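Local atomic coordinates of dihydrodipicolinate synthase (Bacillus anthracis, PDB entry 1XKY), a protein that probably catalyses the condensation of pyruvate with aspartate semialdehyde, an early step of lysine biosynthesis, and folds as a TIM barrel. Residues A[158-161]-A[162-165]; A[175-178]-A[179-182]; A[186-189]-A[190-194]. All coordinates share one frame; numbering follows the deposited sequence.

Contact 1. Residues A[158-161]-A[162-165]; sequences TVVR and LSEI. With K (potassium ion), chain F.
The peptide carbonyl of Arg161 takes its donor over its face: the amide of Glu164 approaches Arg161 O at 3.2 Å from 62° out of the plane. The carbonyl of Val160 is met much closer to its own plane, where Ser163 OG donates to Val160 O at 2.6 Å, tilted by only 16°. Ser163 manages this by turning OG between its backbone N and carbonyl carbon (chi1 80°), which folds the hydroxyl back onto the preceding turn. Earlier in the helix, regular bonds run from Leu162 N to Thr158 O (2.9 Å) and from Ser163 N to Val159 O (2.8 Å). Thr158 and Leu162 lie side by side and point the same way, with Thr158 CG2 3.9 Å from Leu162 CD1. The guanidinium of Arg161 reaches across to helix 123-135, with a salt bridge to Glu124 and a cation-pi contact with Tyr127, leaving NE 6.8 Å from Glu164 OE1. Past the last turn, Ser163 O (2.7 Å) and Ile165 O hold a potassium ion together with two waters and the carbonyls of Glu166 and Ile168. This is a cation site whose protein ligands are all main-chain oxygens, at the C-terminal end of a TIM-barrel helix before strand 168-173.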
# COMPACT_ATOMS: atom_id res chain seq x y z
N THR A 158 1.57 22.41 0.87
CA THR A 158 1.69 22.82 2.27
C THR A 158 3.12 23.25 2.60
O THR A 158 3.33 24.25 3.30
CB THR A 158 1.21 21.71 3.21
OG1 THR A 158 -0.16 21.43 2.93
CG2 THR A 158 1.37 22.11 4.69
N VAL A 159 4.11 22.52 2.07
CA VAL A 159 5.52 22.86 2.29
C VAL A 159 5.86 24.19 1.66
O VAL A 159 6.55 25.01 2.28
CB VAL A 159 6.48 21.76 1.77
CG1 VAL A 159 7.94 22.21 1.93
CG2 VAL A 159 6.26 20.47 2.53
N VAL A 160 5.36 24.42 0.45
CA VAL A 160 5.58 25.69 -0.24
C VAL A 160 4.98 26.84 0.58
O VAL A 160 5.65 27.84 0.81
CB VAL A 160 5.00 25.68 -1.69
CG1 VAL A 160 5.08 27.08 -2.31
CG2 VAL A 160 5.74 24.68 -2.57
N ARG A 161 3.73 26.71 1.01
CA ARG A 161 3.10 27.75 1.84
C ARG A 161 3.93 28.02 3.10
O ARG A 161 4.19 29.17 3.45
CB ARG A 161 1.69 27.36 2.26
CG ARG A 161 0.68 27.27 1.13
CD ARG A 161 -0.63 26.71 1.65
NE ARG A 161 -1.27 27.61 2.61
CZ ARG A 161 -2.20 27.25 3.49
NH1 ARG A 161 -2.62 26.00 3.57
NH2 ARG A 161 -2.73 28.16 4.31
N LEU A 162 4.36 26.95 3.78
CA LEU A 162 5.17 27.09 4.99
C LEU A 162 6.53 27.76 4.71
O LEU A 162 7.00 28.56 5.53
CB LEU A 162 5.33 25.74 5.69
CG LEU A 162 4.05 25.23 6.36
CD1 LEU A 162 4.19 23.79 6.81
CD2 LEU A 162 3.64 26.12 7.53
N SER A 163 7.12 27.47 3.55
CA SER A 163 8.40 28.06 3.15
C SER A 163 8.33 29.59 3.01
O SER A 163 9.36 30.26 3.08
CB SER A 163 8.91 27.46 1.84
OG SER A 163 8.25 28.04 0.71
N GLU A 164 7.13 30.13 2.81
CA GLU A 164 6.94 31.57 2.76
C GLU A 164 7.02 32.23 4.13
O GLU A 164 7.11 33.45 4.23
CB GLU A 164 5.61 31.90 2.09
CG GLU A 164 5.57 31.52 0.62
CD GLU A 164 4.19 31.58 0.01
OE1 GLU A 164 3.29 32.22 0.60
OE2 GLU A 164 4.00 30.98 -1.05
N ILE A 165 6.97 31.44 5.20
CA ILE A 165 7.13 32.00 6.53
C ILE A 165 8.62 32.18 6.78
O ILE A 165 9.41 31.26 6.53
CB ILE A 165 6.49 31.10 7.59
CG1 ILE A 165 4.97 31.06 7.34
CG2 ILE A 165 6.82 31.61 8.99
CD1 ILE A 165 4.26 29.97 8.07
K K F . 11.43 30.90 4.65
O HOH W 1 13.87 29.94 3.36
O HOH W 2 11.26 33.32 3.65

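Contact 2. Residues A[175-178]-A[179-182]; sequences GGDV and LTMT
Asp177 and the amides of Leu179 and Thr180 form the tight part of this contact. Asp177 CG stands anti to its backbone N (chi1 -171°), a torsion that swings OD1 over the start of the helix. Leu179 N reaches OD1 of Asp177 at 2.9 Å, nearly in line with the C-O bond, while Thr180 N comes to the same oxygen at 3.3 Å from above the carboxylate plane, 74° out of it. The main-chain oxygen is doubly gripped too: Asp177 O accepts from Thr180 OG1 at 2.9 Å and from Met181 N in a nearly straight bond (171°). One residue on, the amide and the hydroxyl of Thr182 take Val178 O from opposite faces of its plane, and that hydroxyl also bonds His244 of a second subunit. The apolar contacts are slacker. Val178 CG1 lies 4.3 Å from Met181 SD, and Val178 CG2 is 4.4 Å from Leu179 CD2. The Asp177 and Thr180 side chains cross at about a right angle on a partly exposed flank, where Asp177 OD2 comes more loosely to 3.9 Å from Thr180 CG2. One carboxylate oxygen accepting from the second and third amides of helix 178-187 makes Asp177 a classic N-cap.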
# COMPACT_ATOMS: atom_id res chain seq x y z
N GLY A 175 9.91 11.12 2.90
CA GLY A 175 8.80 10.54 2.14
C GLY A 175 9.23 9.45 1.17
O GLY A 175 8.38 8.70 0.67
N GLY A 176 10.52 9.37 0.88
CA GLY A 176 11.08 8.35 0.00
C GLY A 176 10.86 8.61 -1.47
O GLY A 176 11.07 7.73 -2.30
N ASP A 177 10.47 9.84 -1.81
CA ASP A 177 10.04 10.17 -3.16
C ASP A 177 10.83 11.37 -3.67
O ASP A 177 10.54 12.51 -3.28
CB ASP A 177 8.54 10.45 -3.16
CG ASP A 177 7.96 10.59 -4.56
OD1 ASP A 177 8.69 10.96 -5.50
OD2 ASP A 177 6.75 10.32 -4.72
N VAL A 178 11.79 11.13 -4.55
CA VAL A 178 12.64 12.22 -5.06
C VAL A 178 11.90 13.12 -6.05
O VAL A 178 12.36 14.22 -6.37
CB VAL A 178 13.99 11.71 -5.64
CG1 VAL A 178 14.75 10.88 -4.59
CG2 VAL A 178 13.80 10.93 -6.93
N LEU A 179 10.73 12.67 -6.52
CA LEU A 179 9.90 13.50 -7.41
C LEU A 179 9.03 14.54 -6.69
O LEU A 179 8.81 15.63 -7.22
CB LEU A 179 9.07 12.62 -8.35
CG LEU A 179 9.90 11.73 -9.30
CD1 LEU A 179 9.02 11.05 -10.33
CD2 LEU A 179 11.01 12.51 -10.01
N THR A 180 8.54 14.23 -5.49
CA THR A 180 7.95 15.27 -4.64
C THR A 180 9.05 16.24 -4.16
O THR A 180 8.85 17.46 -4.14
CB THR A 180 7.16 14.70 -3.43
OG1 THR A 180 7.98 13.77 -2.72
CG2 THR A 180 5.88 14.02 -3.90
N MET A 181 10.22 15.71 -3.80
CA MET A 181 11.38 16.56 -3.48
C MET A 181 11.66 17.53 -4.64
O MET A 181 11.82 18.73 -4.42
CB MET A 181 12.63 15.73 -3.20
CG MET A 181 12.59 14.88 -1.94
SD MET A 181 14.19 14.08 -1.71
CE MET A 181 13.76 12.69 -0.67
N THR A 182 11.70 17.01 -5.87
CA THR A 182 11.93 17.82 -7.07
C THR A 182 11.00 19.02 -7.11
O THR A 182 11.42 20.14 -7.38
CB THR A 182 11.72 17.01 -8.39
OG1 THR A 182 12.75 16.02 -8.53
CG2 THR A 182 11.73 17.92 -9.60

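Contact 3. Residues A[186-189]-A[190-194]; sequences EKTA and DDFAV. With K (potassium ion), chain E.
Thr188 holds a potassium ion twice, through its hydroxyl and its own carbonyl, while Ala189 and Phe192 bring their carbonyls to the same ion. Thr188 OG1 lies 2.8 Å from the potassium, and Ala189 O is equally close. Thr188 O stands further off at 3.1 Å from the ion. Phe192 O is longer still, at 3.2 Å from it. The threonine torsion (chi1 58°) sets OG1 between backbone N and carbonyl carbon, where it reaches the ion and also bonds Ile184 O. A type I turn from Ala189 to Phe192 brings the carbonyls of these two residues round to the ion: Phe192 N donates to Ala189 O at 3.0 Å from 55° out of the carbonyl plane, so this oxygen serves both an amide and the metal. The Phe192 ring runs obliquely past Thr188, its CD2 3.5 Å from OG1 of that residue. Asp190 stays in the second shell, its OD1 accepting from a water (2.9 Å) that itself binds the ion. Three waters and Ile185 O complete eight oxygens, all from neutral groups at fairly long distances. Such a shell suits a large, weakly polarising cation, and the Asp190 carboxylate beyond the water may offset part of its charge.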
# COMPACT_ATOMS: atom_id res chain seq x y z
N GLU A 186 11.80 23.01 -6.71
CA GLU A 186 11.44 23.91 -7.81
C GLU A 186 10.58 25.08 -7.33
O GLU A 186 10.83 26.24 -7.67
CB GLU A 186 10.68 23.12 -8.87
CG GLU A 186 10.30 23.89 -10.13
CD GLU A 186 9.67 22.98 -11.18
OE1 GLU A 186 9.47 23.44 -12.33
OE2 GLU A 186 9.39 21.80 -10.85
N LYS A 187 9.57 24.78 -6.51
CA LYS A 187 8.53 25.74 -6.17
C LYS A 187 8.86 26.66 -4.98
O LYS A 187 8.15 27.64 -4.76
CB LYS A 187 7.21 25.02 -5.92
CG LYS A 187 6.60 24.44 -7.18
CD LYS A 187 5.33 23.67 -6.89
CE LYS A 187 4.56 23.37 -8.17
NZ LYS A 187 3.77 24.58 -8.57
N THR A 188 9.91 26.33 -4.24
CA THR A 188 10.34 27.15 -3.10
C THR A 188 11.49 28.06 -3.53
O THR A 188 12.16 27.80 -4.53
CB THR A 188 10.77 26.27 -1.89
OG1 THR A 188 11.83 25.38 -2.27
CG2 THR A 188 9.59 25.45 -1.37
N ALA A 189 11.73 29.12 -2.75
CA ALA A 189 12.84 30.06 -3.01
C ALA A 189 14.22 29.41 -2.86
O ALA A 189 14.37 28.36 -2.23
CB ALA A 189 12.72 31.26 -2.09
N ASP A 190 15.24 30.06 -3.43
CA ASP A 190 16.61 29.54 -3.37
C ASP A 190 17.10 29.35 -1.94
O ASP A 190 17.97 28.51 -1.69
CB ASP A 190 17.58 30.47 -4.11
CG ASP A 190 17.37 30.47 -5.61
OD1 ASP A 190 16.66 29.59 -6.14
OD2 ASP A 190 17.95 31.38 -6.27
N ASP A 191 16.57 30.13 -1.00
CA ASP A 191 16.98 30.06 0.40
C ASP A 191 16.16 29.07 1.24
O ASP A 191 16.22 29.07 2.47
CB ASP A 191 16.98 31.46 1.04
CG ASP A 191 15.60 32.12 1.08
OD1 ASP A 191 14.61 31.52 0.63
OD2 ASP A 191 15.52 33.25 1.58
N PHE A 192 15.38 28.22 0.56
CA PHE A 192 14.71 27.11 1.22
C PHE A 192 15.35 25.80 0.77
O PHE A 192 15.35 25.48 -0.42
CB PHE A 192 13.22 27.11 0.93
CG PHE A 192 12.45 26.06 1.69
CD1 PHE A 192 11.99 26.32 2.97
CD2 PHE A 192 12.21 24.82 1.13
CE1 PHE A 192 11.31 25.36 3.68
CE2 PHE A 192 11.52 23.84 1.83
CZ PHE A 192 11.06 24.12 3.11
N ALA A 193 15.89 25.05 1.73
CA ALA A 193 16.68 23.84 1.45
C ALA A 193 15.90 22.54 1.69
O ALA A 193 15.24 22.38 2.72
CB ALA A 193 17.95 23.86 2.29
N VAL A 194 16.00 21.61 0.73
CA VAL A 194 15.44 20.27 0.87
C VAL A 194 16.56 19.28 1.19
O VAL A 194 17.53 19.17 0.43
CB VAL A 194 14.70 19.83 -0.42
CG1 VAL A 194 14.24 18.36 -0.32
CG2 VAL A 194 13.50 20.75 -0.67
K K E . 14.31 25.89 -3.47
O HOH W 3 15.50 27.00 -5.59
O HOH W 4 15.08 23.57 -2.12
O HOH W 5 17.43 25.74 -3.79

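Overall arrangement
The three contacts follow in series along the chain: contact 1 closes helix 156-163, strand 168-173 comes next, contact 2 opens helix 178-187, and contact 3 leads from that helix into strand 193-196. Contacts 1 and 3, centres about 10 Å apart, touch where Phe192 and Thr188 pack on Ser163. Contacts 2 and 3 have centres about 14 Å apart, yet Met181 packs on Val194; contacts 1 and 2, about 16 Å apart, do not touch. Contact 2 meets a second subunit through Val178, Leu179 and Thr182, contact 3 at Glu186. Both potassium sites lie where helices lead into the next strand, whereas contact 2 follows strand 168-173, at the barrel end where TIM barrels carry their active sites.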